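Local coordinates for protein nucleoporin NUP82 (Saccharomyces cerevisiae, PDB 3PBP) that serves as a structural component of the yeast nuclear pore complex, its N-terminal domain contributing to the interaction with NUP116, at residues F211-L223 with E261-Q273. The protein carries 1 engineered substitution. Sequence-based numbering, arbitrary orientation.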
loop_
_atom_site.group_PDB
_atom_site.type_symbol
_atom_site.label_atom_id
_atom_site.label_comp_id
_atom_site.label_asym_id
_atom_site.label_seq_id
_atom_site.Cartn_x
_atom_site.Cartn_y
_atom_site.Cartn_z
ATOM N N PHE A 211 8.890 1.921 4.767
ATOM C CA PHE A 211 8.370 2.986 3.904
ATOM C C PHE A 211 8.600 4.236 4.746
ATOM O O PHE A 211 7.706 4.706 5.448
ATOM C CB PHE A 211 6.882 2.812 3.638
ATOM C CG PHE A 211 6.370 3.680 2.533
ATOM C CD1 PHE A 211 6.453 3.260 1.210
ATOM C CD2 PHE A 211 5.783 4.904 2.809
ATOM C CE1 PHE A 211 5.955 4.046 0.188
ATOM C CE2 PHE A 211 5.285 5.694 1.794
ATOM C CZ PHE A 211 5.369 5.266 0.481
ATOM N N LEU A 212 9.805 4.775 4.659
ATOM C CA LEU A 212 10.197 5.908 5.484
ATOM C C LEU A 212 10.178 7.297 4.875
ATOM O O LEU A 212 10.407 7.479 3.689
ATOM C CB LEU A 212 11.598 5.629 6.032
ATOM C CG LEU A 212 11.796 4.182 6.512
ATOM C CD1 LEU A 212 13.265 3.821 6.506
ATOM C CD2 LEU A 212 11.202 4.019 7.886
ATOM N N PRO A 213 9.890 8.310 5.706
ATOM C CA PRO A 213 9.851 9.710 5.264
ATOM C C PRO A 213 11.314 10.189 5.322
ATOM O O PRO A 213 12.198 9.381 5.590
ATOM C CB PRO A 213 8.951 10.365 6.311
ATOM C CG PRO A 213 9.328 9.648 7.543
ATOM C CD PRO A 213 9.420 8.191 7.100
ATOM N N SER A 214 11.588 11.465 5.077
ATOM C CA SER A 214 12.976 11.943 5.114
ATOM C C SER A 214 13.450 12.187 6.548
ATOM O O SER A 214 14.658 12.179 6.829
ATOM C CB SER A 214 13.110 13.233 4.321
ATOM O OG SER A 214 12.471 14.286 5.024
ATOM N N VAL A 215 12.498 12.419 7.451
ATOM C CA VAL A 215 12.809 12.646 8.861
ATOM C C VAL A 215 11.748 11.891 9.647
ATOM O O VAL A 215 10.609 12.340 9.776
ATOM C CB VAL A 215 12.767 14.145 9.224
ATOM C CG1 VAL A 215 13.083 14.337 10.679
ATOM C CG2 VAL A 215 13.746 14.905 8.371
ATOM N N LEU A 216 12.145 10.737 10.168
ATOM C CA LEU A 216 11.261 9.851 10.901
ATOM C C LEU A 216 10.957 10.213 12.350
ATOM O O LEU A 216 11.872 10.446 13.152
ATOM C CB LEU A 216 11.845 8.449 10.849
ATOM C CG LEU A 216 11.047 7.285 11.422
ATOM C CD1 LEU A 216 9.865 6.974 10.530
ATOM C CD2 LEU A 216 11.976 6.071 11.535
ATOM N N LEU A 217 9.658 10.250 12.675
ATOM C CA LEU A 217 9.185 10.518 14.041
ATOM C C LEU A 217 9.281 9.178 14.763
ATOM O O LEU A 217 8.626 8.207 14.392
ATOM C CB LEU A 217 7.727 10.960 14.047
ATOM C CG LEU A 217 7.376 12.384 14.480
ATOM C CD1 LEU A 217 5.915 12.396 14.893
ATOM C CD2 LEU A 217 8.255 12.854 15.628
ATOM N N LEU A 218 10.101 9.113 15.794
ATOM C CA LEU A 218 10.263 7.859 16.511
ATOM C C LEU A 218 10.560 8.122 17.988
ATOM O O LEU A 218 11.566 8.743 18.309
ATOM C CB LEU A 218 11.410 7.081 15.863
ATOM C CG LEU A 218 11.575 5.582 16.109
ATOM C CD1 LEU A 218 10.369 4.849 15.589
ATOM C CD2 LEU A 218 12.807 5.090 15.404
ATOM N N ASN A 219 9.684 7.679 18.890
ATOM C CA ASN A 219 9.949 7.900 20.304
ATOM C C ASN A 219 10.866 6.805 20.815
ATOM O O ASN A 219 11.127 5.821 20.120
ATOM C CB ASN A 219 8.656 7.973 21.139
ATOM C CG ASN A 219 7.817 6.692 21.097
ATOM O OD1 ASN A 219 8.331 5.596 20.907
ATOM N ND2 ASN A 219 6.517 6.837 21.318
ATOM N N GLU A 220 11.361 6.972 22.029
ATOM C CA GLU A 220 12.289 6.005 22.588
ATOM C C GLU A 220 11.746 4.582 22.709
ATOM O O GLU A 220 12.471 3.628 22.447
ATOM C CB GLU A 220 12.787 6.481 23.948
ATOM C CG GLU A 220 14.107 5.852 24.314
ATOM C CD GLU A 220 14.495 6.111 25.744
ATOM O OE1 GLU A 220 13.750 5.668 26.654
ATOM O OE2 GLU A 220 15.547 6.759 25.952
ATOM N N LYS A 221 10.484 4.453 23.111
ATOM C CA LYS A 221 9.825 3.160 23.268
ATOM C C LYS A 221 9.809 2.432 21.941
ATOM O O LYS A 221 10.204 1.268 21.863
ATOM C CB LYS A 221 8.388 3.373 23.749
ATOM C CG LYS A 221 7.555 2.131 23.926
ATOM C CD LYS A 221 6.148 2.516 24.337
ATOM C CE LYS A 221 5.224 1.298 24.386
ATOM N NZ LYS A 221 3.763 1.642 24.534
ATOM N N ASP A 222 9.354 3.123 20.897
ATOM C CA ASP A 222 9.286 2.542 19.560
ATOM C C ASP A 222 10.659 2.279 18.950
ATOM O O ASP A 222 10.830 1.302 18.223
ATOM C CB ASP A 222 8.477 3.434 18.615
ATOM C CG ASP A 222 6.997 3.431 18.938
ATOM O OD1 ASP A 222 6.497 2.402 19.455
ATOM O OD2 ASP A 222 6.333 4.457 18.659
ATOM N N LEU A 223 11.630 3.146 19.228
ATOM C CA LEU A 223 12.971 2.940 18.691
ATOM C C LEU A 223 13.552 1.623 19.236
ATOM O O LEU A 223 14.183 0.853 18.503
ATOM C CB LEU A 223 13.887 4.113 19.057
ATOM C CG LEU A 223 15.389 3.849 18.899
ATOM C CD1 LEU A 223 15.682 3.401 17.485
ATOM C CD2 LEU A 223 16.172 5.098 19.228
ATOM N N GLU A 261 21.902 5.208 16.375
ATOM C CA GLU A 261 23.083 6.041 16.565
ATOM C C GLU A 261 22.842 7.508 16.254
ATOM O O GLU A 261 23.530 8.372 16.772
ATOM C CB GLU A 261 24.231 5.568 15.683
ATOM C CG GLU A 261 24.650 4.127 15.872
ATOM C CD GLU A 261 25.892 3.780 15.051
ATOM O OE1 GLU A 261 27.006 4.170 15.472
ATOM O OE2 GLU A 261 25.753 3.137 13.979
ATOM N N ASN A 262 21.884 7.807 15.393
ATOM C CA ASN A 262 21.637 9.198 15.048
ATOM C C ASN A 262 20.320 9.729 15.566
ATOM O O ASN A 262 19.938 10.858 15.268
ATOM C CB ASN A 262 21.696 9.367 13.542
ATOM C CG ASN A 262 22.936 8.775 12.969
ATOM O OD1 ASN A 262 22.949 7.624 12.555
ATOM N ND2 ASN A 262 24.010 9.547 12.974
ATOM N N TRP A 263 19.629 8.909 16.345
ATOM C CA TRP A 263 18.352 9.301 16.896
ATOM C C TRP A 263 18.541 10.489 17.829
ATOM O O TRP A 263 19.426 10.466 18.689
ATOM C CB TRP A 263 17.752 8.129 17.667
ATOM C CG TRP A 263 16.438 8.441 18.285
ATOM C CD1 TRP A 263 15.276 8.730 17.635
ATOM C CD2 TRP A 263 16.135 8.470 19.679
ATOM N NE1 TRP A 263 14.264 8.931 18.538
ATOM C CE2 TRP A 263 14.763 8.776 19.802
ATOM C CE3 TRP A 263 16.888 8.263 20.839
ATOM C CZ2 TRP A 263 14.125 8.880 21.042
ATOM C CZ3 TRP A 263 16.250 8.367 22.077
ATOM C CH2 TRP A 263 14.882 8.672 22.165
ATOM N N ASN A 264 17.717 11.524 17.641
ATOM C CA ASN A 264 17.743 12.728 18.478
ATOM C C ASN A 264 16.689 12.522 19.561
ATOM O O ASN A 264 15.506 12.657 19.299
ATOM C CB ASN A 264 17.381 13.951 17.633
ATOM C CG ASN A 264 17.382 15.239 18.434
ATOM O OD1 ASN A 264 16.779 15.327 19.512
ATOM N ND2 ASN A 264 18.054 16.255 17.906
ATOM N N SER A 265 17.106 12.204 20.775
ATOM C CA SER A 265 16.136 11.938 21.829
ATOM C C SER A 265 15.248 13.105 22.227
ATOM O O SER A 265 14.078 12.919 22.556
ATOM C CB SER A 265 16.832 11.371 23.079
ATOM O OG SER A 265 17.606 12.327 23.761
ATOM N N ARG A 266 15.793 14.311 22.190
ATOM C CA ARG A 266 15.021 15.473 22.587
ATOM C C ARG A 266 13.905 15.848 21.633
ATOM O O ARG A 266 12.974 16.548 22.018
ATOM C CB ARG A 266 15.950 16.660 22.837
ATOM C CG ARG A 266 16.579 16.604 24.234
ATOM C CD ARG A 266 17.508 17.773 24.469
ATOM N NE ARG A 266 16.823 19.038 24.234
ATOM C CZ ARG A 266 17.440 20.207 24.111
ATOM N NH1 ARG A 266 18.760 20.275 24.202
ATOM N NH2 ARG A 266 16.735 21.306 23.881
ATOM N N PHE A 267 13.985 15.388 20.392
ATOM C CA PHE A 267 12.929 15.668 19.427
ATOM C C PHE A 267 12.233 14.386 19.028
ATOM O O PHE A 267 11.206 14.416 18.353
ATOM C CB PHE A 267 13.492 16.348 18.188
ATOM C CG PHE A 267 13.911 17.753 18.432
ATOM C CD1 PHE A 267 15.075 18.025 19.150
ATOM C CD2 PHE A 267 13.125 18.816 17.985
ATOM C CE1 PHE A 267 15.453 19.341 19.418
ATOM C CE2 PHE A 267 13.491 20.139 18.246
ATOM C CZ PHE A 267 14.657 20.404 18.964
ATOM N N GLY A 268 12.802 13.264 19.463
ATOM C CA GLY A 268 12.243 11.966 19.152
ATOM C C GLY A 268 12.128 11.791 17.659
ATOM O O GLY A 268 11.102 11.336 17.159
ATOM N N LYS A 269 13.187 12.155 16.946
ATOM C CA LYS A 269 13.198 12.048 15.500
ATOM C C LYS A 269 14.568 11.581 15.053
ATOM O O LYS A 269 15.496 11.535 15.852
ATOM C CB LYS A 269 12.898 13.409 14.878
ATOM C CG LYS A 269 13.949 14.447 15.196
ATOM C CD LYS A 269 13.889 15.625 14.259
ATOM C CE LYS A 269 15.204 16.382 14.280
ATOM N NZ LYS A 269 15.276 17.364 13.162
ATOM N N VAL A 270 14.681 11.230 13.775
ATOM C CA VAL A 270 15.942 10.773 13.193
ATOM C C VAL A 270 15.888 10.995 11.687
ATOM O O VAL A 270 14.854 10.776 11.066
ATOM C CB VAL A 270 16.201 9.275 13.501
ATOM C CG1 VAL A 270 15.082 8.412 12.950
ATOM C CG2 VAL A 270 17.530 8.859 12.918
ATOM N N ASP A 271 16.993 11.460 11.107
ATOM C CA ASP A 271 17.049 11.709 9.666
ATOM C C ASP A 271 17.276 10.423 8.906
ATOM O O ASP A 271 17.997 9.539 9.372
ATOM C CB ASP A 271 18.172 12.678 9.321
ATOM C CG ASP A 271 17.924 14.062 9.864
ATOM O OD1 ASP A 271 16.827 14.594 9.600
ATOM O OD2 ASP A 271 18.817 14.622 10.546
ATOM N N ILE A 272 16.672 10.323 7.728
ATOM C CA ILE A 272 16.823 9.131 6.913
ATOM C C ILE A 272 17.252 9.471 5.500
ATOM O O ILE A 272 16.516 10.113 4.756
ATOM C CB ILE A 272 15.524 8.330 6.918
ATOM C CG1 ILE A 272 15.268 7.841 8.355
ATOM C CG2 ILE A 272 15.602 7.195 5.906
ATOM C CD1 ILE A 272 14.108 6.918 8.519
ATOM N N GLN A 273 18.457 9.028 5.149
ATOM C CA GLN A 273 19.070 9.285 3.841
ATOM C C GLN A 273 18.313 8.674 2.673
ATOM O O GLN A 273 17.828 7.549 2.760
ATOM C CB GLN A 273 20.505 8.764 3.856
ATOM C CG GLN A 273 21.167 8.903 5.221
ATOM C CD GLN A 273 22.622 8.457 5.231
ATOM O OE1 GLN A 273 22.947 7.308 4.908
ATOM N NE2 GLN A 273 23.509 9.370 5.608
#
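Trp263 NE1 donates to Leu218 O over 2.7 Å, the carbonyl lying a little off the indole plane, and this side-chain bond continues a ladder of backbone bonds between the two segments. Leu218 N donates to Gly268 O, Leu216 and Val270 exchange a reciprocal N-H...O pair (2.9 Å from Leu216 N to Val270 O), and Ile272 N donates to Ser214 O with an N-H...O angle of 165°. The result is a two-stranded antiparallel ribbon, 215-217 with 269-271, which brings together the two ends of a helical insertion in the β-propeller domain: helix 220-235 leaves one strand and helix 243-262 returns to the other. Gly268 and Lys269 form a G1 bulge opposite Asn264, while Asn219 OD1 caps the outgoing helix through Asp222 N. The Trp263 indole lies against the start of that helix, its CG turned trans to the backbone N (chi1 179°). Leu223 CD2 sits over one face, 3.7 Å from the centroid of the five-membered ring, a CH-pi contact; Ser265 CA covers the opposite face, and Glu220 CB meets Trp263 CH2 at 3.5 Å. Farther along, Ile272 CD1 touches both Leu216 CB (3.6 Å) and Leu212 CB (3.8 Å), the Leu212 and Ile272 side chains crossing at about a right angle, with Leu259 of helix 243-262 touching Ile272 and Val270.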